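Methionine-binding lipoprotein metQ (Bacillus subtilis subsp. subtilis, PDB 4GOT) binds methionine and probably hands it to the membrane-bound permease of the MetNPQ ABC transporter, with a part in methionine sulfoxide transport too. Local coordinates at residues Glu87-Tyr92 with Gly118-Met123; Tyr92-Lys97 with Ala166-Glu171; Ile108-Asn113 with Ala174-Val179. All coordinates share one frame; numbering follows the deposited sequence.

Contact 1: residues Glu87-Tyr92 with Gly118-Met123; sequences EPFGIY and GRMLAM. With MSE (selenomethionine), chain B.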
loop_
_atom_site.group_PDB
_atom_site.type_symbol
_atom_site.label_atom_id
_atom_site.label_comp_id
_atom_site.label_asym_id
_atom_site.label_seq_id
_atom_site.Cartn_x
_atom_site.Cartn_y
_atom_site.Cartn_z
ATOM N N GLU A 87 4.980 -2.663 -2.897
ATOM C CA GLU A 87 4.122 -3.861 -2.867
ATOM C C GLU A 87 3.325 -3.954 -4.185
ATOM O O GLU A 87 2.247 -3.402 -4.287
ATOM C CB GLU A 87 3.117 -3.763 -1.706
ATOM C CG GLU A 87 3.717 -3.837 -0.331
ATOM C CD GLU A 87 2.711 -3.483 0.767
ATOM O OE1 GLU A 87 1.483 -3.690 0.607
ATOM O OE2 GLU A 87 3.176 -2.971 1.800
ATOM N N PRO A 88 3.866 -4.622 -5.221
ATOM C CA PRO A 88 3.034 -4.784 -6.424
ATOM C C PRO A 88 1.634 -5.401 -6.122
ATOM O O PRO A 88 1.516 -6.470 -5.492
ATOM C CB PRO A 88 3.896 -5.673 -7.310
ATOM C CG PRO A 88 5.282 -5.300 -6.926
ATOM C CD PRO A 88 5.230 -5.122 -5.433
ATOM N N PHE A 89 0.601 -4.636 -6.521
ATOM C CA PHE A 89 -0.812 -4.937 -6.345
ATOM C C PHE A 89 -1.196 -6.277 -7.008
ATOM O O PHE A 89 -0.657 -6.666 -8.077
ATOM C CB PHE A 89 -1.608 -3.808 -7.030
ATOM C CG PHE A 89 -2.877 -3.384 -6.333
ATOM C CD1 PHE A 89 -3.264 -3.870 -5.105
ATOM C CD2 PHE A 89 -3.632 -2.386 -6.909
ATOM C CE1 PHE A 89 -4.418 -3.435 -4.485
ATOM C CE2 PHE A 89 -4.784 -1.918 -6.272
ATOM C CZ PHE A 89 -5.181 -2.452 -5.050
ATOM N N GLY A 90 -2.119 -6.971 -6.358
ATOM C CA GLY A 90 -2.633 -8.246 -6.847
ATOM C C GLY A 90 -4.148 -8.283 -7.089
ATOM O O GLY A 90 -4.962 -7.610 -6.367
ATOM N N ILE A 91 -4.505 -9.079 -8.106
ATOM C CA ILE A 91 -5.865 -9.524 -8.360
ATOM C C ILE A 91 -5.976 -11.030 -8.117
ATOM O O ILE A 91 -5.090 -11.806 -8.519
ATOM C CB ILE A 91 -6.331 -9.254 -9.800
ATOM C CG1 ILE A 91 -6.123 -7.761 -10.150
ATOM C CG2 ILE A 91 -7.794 -9.711 -9.924
ATOM C CD1 ILE A 91 -6.153 -7.444 -11.638
ATOM N N TYR A 92 -7.066 -11.411 -7.440
ATOM C CA TYR A 92 -7.277 -12.750 -6.914
ATOM C C TYR A 92 -8.664 -13.246 -7.370
ATOM O O TYR A 92 -9.600 -12.448 -7.528
ATOM C CB TYR A 92 -7.248 -12.696 -5.387
ATOM C CG TYR A 92 -5.885 -12.367 -4.806
ATOM C CD1 TYR A 92 -5.425 -11.043 -4.756
ATOM C CD2 TYR A 92 -5.064 -13.372 -4.296
ATOM C CE1 TYR A 92 -4.189 -10.732 -4.234
ATOM C CE2 TYR A 92 -3.824 -13.066 -3.765
ATOM C CZ TYR A 92 -3.388 -11.741 -3.735
ATOM O OH TYR A 92 -2.153 -11.409 -3.211
ATOM N N GLY A 118 -7.121 4.658 -9.846
ATOM C CA GLY A 118 -6.340 4.588 -11.089
ATOM C C GLY A 118 -5.373 3.395 -11.117
ATOM O O GLY A 118 -5.149 2.775 -12.166
ATOM N N ARG A 119 -4.821 3.043 -9.955
ATOM C CA ARG A 119 -3.881 1.898 -9.839
ATOM C C ARG A 119 -4.575 0.571 -10.248
ATOM O O ARG A 119 -4.051 -0.212 -11.002
ATOM C CB ARG A 119 -3.369 1.799 -8.401
ATOM C CG ARG A 119 -2.237 0.818 -8.189
ATOM C CD ARG A 119 -1.819 0.738 -6.727
ATOM N NE ARG A 119 -0.619 -0.077 -6.624
ATOM C CZ ARG A 119 -0.054 -0.461 -5.481
ATOM N NH1 ARG A 119 -0.553 -0.119 -4.291
ATOM N NH2 ARG A 119 1.041 -1.218 -5.543
HETATM N N MSE A 120 -5.755 0.331 -9.685
HETATM C CA MSE A 120 -6.626 -0.798 -10.054
HETATM C C MSE A 120 -7.052 -0.822 -11.516
HETATM O O MSE A 120 -6.863 -1.827 -12.221
HETATM C CB MSE A 120 -7.875 -0.774 -9.147
HETATM C CG MSE A 120 -7.506 -0.971 -7.713
HETATM SE SE MSE A 120 -9.005 -0.755 -6.529
HETATM C CE MSE A 120 -8.817 0.978 -5.651
ATOM N N LEU A 121 -7.584 0.290 -12.011
ATOM C CA LEU A 121 -8.038 0.336 -13.389
ATOM C C LEU A 121 -6.894 0.144 -14.404
ATOM O O LEU A 121 -7.124 -0.388 -15.500
ATOM C CB LEU A 121 -8.815 1.648 -13.672
ATOM C CG LEU A 121 -10.082 1.813 -12.820
ATOM C CD1 LEU A 121 -10.755 3.115 -13.216
ATOM C CD2 LEU A 121 -11.040 0.613 -12.890
ATOM N N ALA A 122 -5.680 0.549 -14.023
ATOM C CA ALA A 122 -4.517 0.499 -14.923
ATOM C C ALA A 122 -4.140 -0.962 -15.152
ATOM O O ALA A 122 -3.702 -1.318 -16.241
ATOM C CB ALA A 122 -3.331 1.279 -14.361
HETATM N N MSE A 123 -4.318 -1.792 -14.127
HETATM C CA MSE A 123 -4.108 -3.240 -14.266
HETATM C C MSE A 123 -5.090 -3.884 -15.228
HETATM O O MSE A 123 -4.715 -4.769 -15.973
HETATM C CB MSE A 123 -4.220 -3.950 -12.915
HETATM C CG MSE A 123 -3.020 -3.681 -12.047
HETATM SE SE MSE A 123 -3.070 -4.670 -10.407
HETATM C CE MSE A 123 -2.489 -6.410 -11.123
HETATM N N MSE B 300 0.648 -1.103 1.614
HETATM C CA MSE B 300 -0.408 -0.711 0.634
HETATM C C MSE B 300 0.045 -0.893 -0.854
HETATM O O MSE B 300 1.107 -0.423 -1.162
HETATM O OXT MSE B 300 -0.613 -1.442 -1.774
HETATM C CB MSE B 300 -0.759 0.767 0.862
HETATM C CG MSE B 300 -1.996 1.255 0.178
HETATM SE SE MSE B 300 -2.253 3.211 0.349
HETATM C CE MSE B 300 -2.939 3.233 2.330
HETATM O O HOH W 1 3.136 -0.485 -3.161
#
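Arg-119 leaves helix 117-126 with CG anti to its backbone N (chi1 -171°) and stays extended as far as NE, long enough to pass Phe-89 and reach the bound selenomethionine. The Phe-89 ring, its CG set at chi1 -143°, receives it: the guanidinium stacks on the ring, centres of the two groups 4.7 Å apart and planes 28° from parallel. CD of Arg-119 touches Phe-89 CD2 at 3.6 Å, and NH1 sits over that same ring. Beyond the stack, NH1 donates to the ligand's OXT at 2.8 Å, while NH2 makes a weak, bent bond to the backbone O of Glu-87, also 2.8 Å long. This is the ligand site of a periplasmic-binding-protein fold, in which Arg-119 holds the carboxylate and Glu-87 OE1 accepts from the ligand's amino N at 2.9 Å. Glu-116, another residue of the pocket, and Glu-197 form salt bridges with the arginine, and His-85 bonds to Glu-87 OE2. A water accepts from Glu-87 N and lies within hydrogen-bonding distance of the ligand's O. On the helix, Met-120 and Met-123, both modelled as selenomethionine, make Met-aromatic contacts with Phe-89, both oblique to its ring. CG of Met-120 presses on Phe-89 CE2 at 3.2 Å; Met-123, bent at its last torsion, puts CE tip to tip with Ile-91 CD1 at 3.8 Å.

Contact 2: residues Tyr92-Lys97 with Ala166-Glu171; sequences YSKTYK and AYENKE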
loop_
_atom_site.group_PDB
_atom_site.type_symbol
_atom_site.label_atom_id
_atom_site.label_comp_id
_atom_site.label_asym_id
_atom_site.label_seq_id
_atom_site.Cartn_x
_atom_site.Cartn_y
_atom_site.Cartn_z
ATOM N N TYR A 92 -7.066 -11.411 -7.440
ATOM C CA TYR A 92 -7.277 -12.750 -6.914
ATOM C C TYR A 92 -8.664 -13.246 -7.370
ATOM O O TYR A 92 -9.600 -12.448 -7.528
ATOM C CB TYR A 92 -7.248 -12.696 -5.387
ATOM C CG TYR A 92 -5.885 -12.367 -4.806
ATOM C CD1 TYR A 92 -5.425 -11.043 -4.756
ATOM C CD2 TYR A 92 -5.064 -13.372 -4.296
ATOM C CE1 TYR A 92 -4.189 -10.732 -4.234
ATOM C CE2 TYR A 92 -3.824 -13.066 -3.765
ATOM C CZ TYR A 92 -3.388 -11.741 -3.735
ATOM O OH TYR A 92 -2.153 -11.409 -3.211
ATOM N N SER A 93 -8.785 -14.549 -7.605
ATOM C CA SER A 93 -10.075 -15.185 -7.889
ATOM C C SER A 93 -10.041 -16.630 -7.429
ATOM O O SER A 93 -9.064 -17.298 -7.713
ATOM C CB SER A 93 -10.362 -15.174 -9.395
ATOM O OG SER A 93 -11.668 -15.662 -9.645
ATOM N N LYS A 94 -11.107 -17.128 -6.770
ATOM C CA LYS A 94 -11.220 -18.582 -6.508
ATOM C C LYS A 94 -11.782 -19.335 -7.704
ATOM O O LYS A 94 -11.737 -20.549 -7.743
ATOM C CB LYS A 94 -12.143 -18.859 -5.309
ATOM C CG LYS A 94 -11.730 -18.193 -4.017
ATOM C CD LYS A 94 -10.752 -19.028 -3.221
ATOM C CE LYS A 94 -10.999 -18.861 -1.728
ATOM N NZ LYS A 94 -12.312 -19.436 -1.269
ATOM N N THR A 95 -12.325 -18.598 -8.676
ATOM C CA THR A 95 -13.227 -19.153 -9.696
ATOM C C THR A 95 -12.631 -19.057 -11.119
ATOM O O THR A 95 -12.889 -19.915 -11.922
ATOM C CB THR A 95 -14.641 -18.487 -9.607
ATOM O OG1 THR A 95 -14.521 -17.067 -9.617
ATOM C CG2 THR A 95 -15.361 -18.859 -8.290
ATOM N N TYR A 96 -11.817 -18.040 -11.410
ATOM C CA TYR A 96 -11.140 -17.941 -12.704
ATOM C C TYR A 96 -9.613 -17.889 -12.562
ATOM O O TYR A 96 -9.065 -17.307 -11.623
ATOM C CB TYR A 96 -11.618 -16.686 -13.430
ATOM C CG TYR A 96 -13.070 -16.738 -13.794
ATOM C CD1 TYR A 96 -13.491 -17.340 -14.993
ATOM C CD2 TYR A 96 -14.037 -16.218 -12.942
ATOM C CE1 TYR A 96 -14.829 -17.396 -15.329
ATOM C CE2 TYR A 96 -15.388 -16.272 -13.268
ATOM C CZ TYR A 96 -15.771 -16.862 -14.465
ATOM O OH TYR A 96 -17.088 -16.907 -14.790
ATOM N N LYS A 97 -8.940 -18.433 -13.560
ATOM C CA LYS A 97 -7.494 -18.646 -13.540
ATOM C C LYS A 97 -6.719 -17.433 -14.056
ATOM O O LYS A 97 -5.551 -17.232 -13.717
ATOM C CB LYS A 97 -7.159 -19.885 -14.391
ATOM C CG LYS A 97 -5.964 -20.672 -13.888
ATOM C CD LYS A 97 -6.202 -21.287 -12.510
ATOM C CE LYS A 97 -4.950 -22.036 -12.042
ATOM N NZ LYS A 97 -5.085 -22.565 -10.653
ATOM N N ALA A 166 -14.032 -10.838 0.644
ATOM C CA ALA A 166 -14.814 -10.844 -0.586
ATOM C C ALA A 166 -14.304 -11.939 -1.518
ATOM O O ALA A 166 -15.092 -12.613 -2.212
ATOM C CB ALA A 166 -14.779 -9.465 -1.288
ATOM N N TYR A 167 -12.983 -12.112 -1.516
ATOM C CA TYR A 167 -12.283 -13.186 -2.259
ATOM C C TYR A 167 -12.674 -14.570 -1.754
ATOM O O TYR A 167 -13.167 -15.393 -2.526
ATOM C CB TYR A 167 -10.774 -12.941 -2.186
ATOM C CG TYR A 167 -9.896 -14.142 -2.479
ATOM C CD1 TYR A 167 -9.735 -14.625 -3.777
ATOM C CD2 TYR A 167 -9.204 -14.759 -1.460
ATOM C CE1 TYR A 167 -8.912 -15.711 -4.042
ATOM C CE2 TYR A 167 -8.387 -15.845 -1.706
ATOM C CZ TYR A 167 -8.249 -16.314 -2.993
ATOM O OH TYR A 167 -7.442 -17.385 -3.173
ATOM N N GLU A 168 -12.514 -14.823 -0.466
ATOM C CA GLU A 168 -12.935 -16.111 0.111
ATOM C C GLU A 168 -14.422 -16.427 -0.068
ATOM O O GLU A 168 -14.777 -17.558 -0.291
ATOM C CB GLU A 168 -12.608 -16.160 1.599
ATOM C CG GLU A 168 -11.138 -16.413 1.873
ATOM C CD GLU A 168 -10.708 -15.987 3.271
ATOM O OE1 GLU A 168 -11.566 -15.861 4.184
ATOM O OE2 GLU A 168 -9.499 -15.770 3.450
ATOM N N ASN A 169 -15.280 -15.398 0.032
ATOM C CA ASN A 169 -16.758 -15.506 -0.140
ATOM C C ASN A 169 -17.222 -15.612 -1.589
ATOM O O ASN A 169 -18.408 -15.765 -1.851
ATOM C CB ASN A 169 -17.435 -14.264 0.466
ATOM C CG ASN A 169 -17.181 -14.127 1.968
ATOM O OD1 ASN A 169 -16.889 -15.106 2.625
ATOM N ND2 ASN A 169 -17.266 -12.895 2.499
ATOM N N LYS A 170 -16.299 -15.445 -2.534
ATOM C CA LYS A 170 -16.618 -15.478 -3.952
ATOM C C LYS A 170 -17.691 -14.450 -4.307
ATOM O O LYS A 170 -18.584 -14.728 -5.095
ATOM C CB LYS A 170 -17.025 -16.906 -4.367
ATOM C CG LYS A 170 -16.003 -17.960 -3.940
ATOM C CD LYS A 170 -16.232 -19.323 -4.588
ATOM C CE LYS A 170 -17.331 -20.108 -3.885
ATOM N NZ LYS A 170 -16.898 -20.799 -2.636
ATOM N N GLU A 171 -17.591 -13.270 -3.701
ATOM C CA GLU A 171 -18.557 -12.186 -3.916
ATOM C C GLU A 171 -18.462 -11.561 -5.295
ATOM O O GLU A 171 -19.367 -10.854 -5.729
ATOM C CB GLU A 171 -18.268 -11.034 -2.965
ATOM C CG GLU A 171 -18.956 -11.112 -1.654
ATOM C CD GLU A 171 -18.383 -10.114 -0.681
ATOM O OE1 GLU A 171 -18.128 -8.905 -1.008
ATOM O OE2 GLU A 171 -18.185 -10.580 0.435
HETATM O O HOH W 2 -12.908 -15.286 -5.540
#
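Tyr-167 turns the face of its ring to the edge of Tyr-92 in a T-shaped pair, centroids 5.7 Å apart and planes at 68°, where the loop after strand 90-92 meets the C-terminal end of helix 163-168. That end is closed by a Schellman motif: Lys-170 has positive phi, Glu-171 N bonds to Ala-166 O and Lys-170 N to Tyr-167 O. CG of Tyr-167 is placed anti to the backbone N (chi1 161°), and the ring beyond it reaches the loop. Tyr-92 meets it chiefly through CB, 3.5 Å from Tyr-167 CD1, before its own ring carries on toward helix 189-192.

Lys-94 crosses the Tyr-167 ring at about a right angle. Its CG makes a CH-pi contact over the ring face, 4.2 Å from the centroid, and CE lies above the plane, offset toward the rim. Bends at chi2, chi3 and chi4 curl the chain back to the helix; the cation-pi attraction of NZ to the ring is at most weak. Lys-170 NZ is 5.0 Å from Lys-94 NZ, a spacing that would probably be mildly repulsive, but the aliphatic parts do pack, with Thr-95 CG2 against Lys-170 CD. On the loop, Ser-93 OG accepts from the N atoms of Thr-95 and Tyr-96, forming an ST turn and an ST motif, and is also bonded to Asp-173 O. Water 2 joins Lys-94 N to Tyr-167 O, while Lys-94 NZ donates to the next carbonyl, Glu-168 O, at 3.2 Å, approaching 15° out of the carbonyl plane.

Contact 3: residues Ile108-Asn113 with Ala174-Val179; sequences IILTNN and AVFINV. With MSE (selenomethionine), chain B.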
loop_
_atom_site.group_PDB
_atom_site.type_symbol
_atom_site.label_atom_id
_atom_site.label_comp_id
_atom_site.label_asym_id
_atom_site.label_seq_id
_atom_site.Cartn_x
_atom_site.Cartn_y
_atom_site.Cartn_z
ATOM N N ILE A 108 -16.125 -7.096 -10.808
ATOM C CA ILE A 108 -14.778 -6.784 -10.324
ATOM C C ILE A 108 -14.954 -6.096 -8.973
ATOM O O ILE A 108 -15.666 -5.101 -8.882
ATOM C CB ILE A 108 -13.985 -5.884 -11.303
ATOM C CG1 ILE A 108 -13.892 -6.512 -12.710
ATOM C CG2 ILE A 108 -12.576 -5.631 -10.801
ATOM C CD1 ILE A 108 -13.212 -7.858 -12.770
ATOM N N ILE A 109 -14.350 -6.672 -7.927
ATOM C CA ILE A 109 -14.355 -6.067 -6.589
ATOM C C ILE A 109 -13.086 -5.205 -6.433
ATOM O O ILE A 109 -11.969 -5.695 -6.168
ATOM C CB ILE A 109 -14.415 -7.097 -5.425
ATOM C CG1 ILE A 109 -15.480 -8.183 -5.686
ATOM C CG2 ILE A 109 -14.610 -6.403 -4.065
ATOM C CD1 ILE A 109 -16.912 -7.697 -5.624
ATOM N N LEU A 110 -13.309 -3.915 -6.608
ATOM C CA LEU A 110 -12.364 -2.852 -6.307
ATOM C C LEU A 110 -12.326 -2.618 -4.804
ATOM O O LEU A 110 -13.279 -2.956 -4.097
ATOM C CB LEU A 110 -12.864 -1.550 -6.947
ATOM C CG LEU A 110 -13.060 -1.516 -8.472
ATOM C CD1 LEU A 110 -13.604 -0.144 -8.869
ATOM C CD2 LEU A 110 -11.730 -1.810 -9.177
ATOM N N THR A 111 -11.231 -2.033 -4.317
ATOM C CA THR A 111 -11.255 -1.491 -2.956
ATOM C C THR A 111 -11.875 -0.095 -3.084
ATOM O O THR A 111 -11.938 0.478 -4.195
ATOM C CB THR A 111 -9.859 -1.512 -2.258
ATOM O OG1 THR A 111 -9.129 -0.326 -2.548
ATOM C CG2 THR A 111 -9.019 -2.762 -2.643
ATOM N N ASN A 112 -12.316 0.434 -1.951
ATOM C CA ASN A 112 -12.903 1.769 -1.869
ATOM C C ASN A 112 -11.843 2.873 -1.579
ATOM O O ASN A 112 -12.201 4.006 -1.317
ATOM C CB ASN A 112 -14.076 1.780 -0.854
ATOM C CG ASN A 112 -13.628 1.609 0.588
ATOM O OD1 ASN A 112 -12.439 1.638 0.893
ATOM N ND2 ASN A 112 -14.592 1.445 1.488
ATOM N N ASN A 113 -10.553 2.529 -1.709
ATOM C CA ASN A 113 -9.419 3.453 -1.548
ATOM C C ASN A 113 -9.416 4.439 -2.730
ATOM O O ASN A 113 -8.974 4.086 -3.836
ATOM C CB ASN A 113 -8.120 2.593 -1.512
ATOM C CG ASN A 113 -6.869 3.357 -1.143
ATOM O OD1 ASN A 113 -6.713 4.549 -1.412
ATOM N ND2 ASN A 113 -5.938 2.639 -0.531
ATOM N N ALA A 174 -13.457 -11.475 -9.634
ATOM C CA ALA A 174 -12.058 -11.110 -9.455
ATOM C C ALA A 174 -12.026 -9.990 -8.413
ATOM O O ALA A 174 -12.969 -9.177 -8.316
ATOM C CB ALA A 174 -11.430 -10.650 -10.785
ATOM N N VAL A 175 -10.973 -9.986 -7.603
ATOM C CA VAL A 175 -10.905 -9.116 -6.388
ATOM C C VAL A 175 -9.508 -8.527 -6.202
ATOM O O VAL A 175 -8.507 -9.266 -6.263
ATOM C CB VAL A 175 -11.290 -9.898 -5.090
ATOM C CG1 VAL A 175 -11.236 -8.947 -3.894
ATOM C CG2 VAL A 175 -12.660 -10.563 -5.223
ATOM N N PHE A 176 -9.432 -7.192 -6.033
ATOM C CA PHE A 176 -8.157 -6.501 -5.714
ATOM C C PHE A 176 -7.837 -6.621 -4.232
ATOM O O PHE A 176 -8.714 -6.376 -3.398
ATOM C CB PHE A 176 -8.185 -5.016 -6.101
ATOM C CG PHE A 176 -8.105 -4.778 -7.596
ATOM C CD1 PHE A 176 -9.264 -4.746 -8.362
ATOM C CD2 PHE A 176 -6.895 -4.569 -8.227
ATOM C CE1 PHE A 176 -9.216 -4.541 -9.752
ATOM C CE2 PHE A 176 -6.836 -4.351 -9.612
ATOM C CZ PHE A 176 -7.996 -4.331 -10.373
ATOM N N ILE A 177 -6.603 -7.024 -3.911
ATOM C CA ILE A 177 -6.139 -7.082 -2.495
ATOM C C ILE A 177 -4.710 -6.461 -2.439
ATOM O O ILE A 177 -3.784 -6.876 -3.184
ATOM C CB ILE A 177 -6.117 -8.521 -1.885
ATOM C CG1 ILE A 177 -7.363 -9.348 -2.282
ATOM C CG2 ILE A 177 -6.004 -8.442 -0.364
ATOM C CD1 ILE A 177 -7.346 -10.808 -1.835
ATOM N N ASN A 178 -4.541 -5.472 -1.564
ATOM C CA ASN A 178 -3.239 -4.843 -1.315
ATOM C C ASN A 178 -2.347 -5.902 -0.669
ATOM O O ASN A 178 -2.828 -6.639 0.189
ATOM C CB ASN A 178 -3.376 -3.677 -0.323
ATOM C CG ASN A 178 -4.180 -2.496 -0.874
ATOM O OD1 ASN A 178 -3.632 -1.620 -1.543
ATOM N ND2 ASN A 178 -5.468 -2.477 -0.608
ATOM N N VAL A 179 -1.062 -5.943 -1.024
ATOM C CA VAL A 179 -0.149 -6.961 -0.464
ATOM C C VAL A 179 -0.195 -7.024 1.092
ATOM O O VAL A 179 -0.201 -8.104 1.662
ATOM C CB VAL A 179 1.313 -6.768 -0.938
ATOM C CG1 VAL A 179 2.238 -7.765 -0.210
ATOM C CG2 VAL A 179 1.447 -6.849 -2.470
HETATM N N MSE B 300 0.648 -1.103 1.614
HETATM C CA MSE B 300 -0.408 -0.711 0.634
HETATM C C MSE B 300 0.045 -0.893 -0.854
HETATM O O MSE B 300 1.107 -0.423 -1.162
HETATM O OXT MSE B 300 -0.613 -1.442 -1.774
HETATM C CB MSE B 300 -0.759 0.767 0.862
HETATM C CG MSE B 300 -1.996 1.255 0.178
HETATM SE SE MSE B 300 -2.253 3.211 0.349
HETATM C CE MSE B 300 -2.939 3.233 2.330
#
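Two neighbouring parallel strands of the five-stranded mixed sheet, 107-111 and 174-177, meet here, paired as Ile-108 with Ala-174 and Ile-109 with Val-175. Ile-109 uses both of its backbone polar groups across the gap: its N donates to Ala-174 O at 2.9 Å, almost perfectly straight, and its O accepts from Phe-176 N at the same length. The short strand segments run 16° from parallel. On one face of the sheet Ile-109 and Val-175 lie side by side, CG1 of the isoleucine 3.7 Å from CG2 of the valine, against helix 163-168. On the other, Ile-108 CD1 meets Ala-174 CB at 3.9 Å. CG of Phe-176 is anti to the carbonyl carbon (chi1 -73°), and the ring lies against strand 107-111. Ile-108 CG2 touches the edge of that ring at CE1, 3.7 Å away, while Leu-110 CD2 comes obliquely onto the same atom; Met-120 of helix 117-126 and Phe-89 pack on Phe-176 as well.

Such parallel strands are a feature of the periplasmic-binding-protein fold, whose ligand site lies at their C-terminal ends, and here both segments leave the sheet toward the selenomethionine. Thr-111 makes the turn: its OG1 accepts from Asn-113 N at 3.3 Å, an ST turn, and its CG2 rests 3.7 Å from Phe-176 O. An alanine here would probably leave Asn-113 N without this acceptor and open a gap beside Phe-176 O, giving the pocket loop more freedom to shift. Asn-113 then reaches the ligand's selenium, with ND2 3.8 Å from SE, and Asn-178 comes up beside the ligand's carboxylate.

In the fold
Contacts 1 and 3 are buried and both reach the ligand, their centres about 8 Å apart; contact 2 lies at the surface, its centre about 16 Å from the centre of contact 1. One five-stranded sheet ties them together: strand 90-92 of contact 1 is the antiparallel neighbour of strand 174-177 in contact 3, and Tyr-92, shared by contacts 1 and 2, sits where that strand gives way to the loop. Chemistry follows place. Contact 3 relies on backbone pairing and aliphatic packing, contact 1 sets charged pocket groups against aromatic and selenium-bearing side chains, and contact 2 combines an aromatic pair with lysine chains and a water.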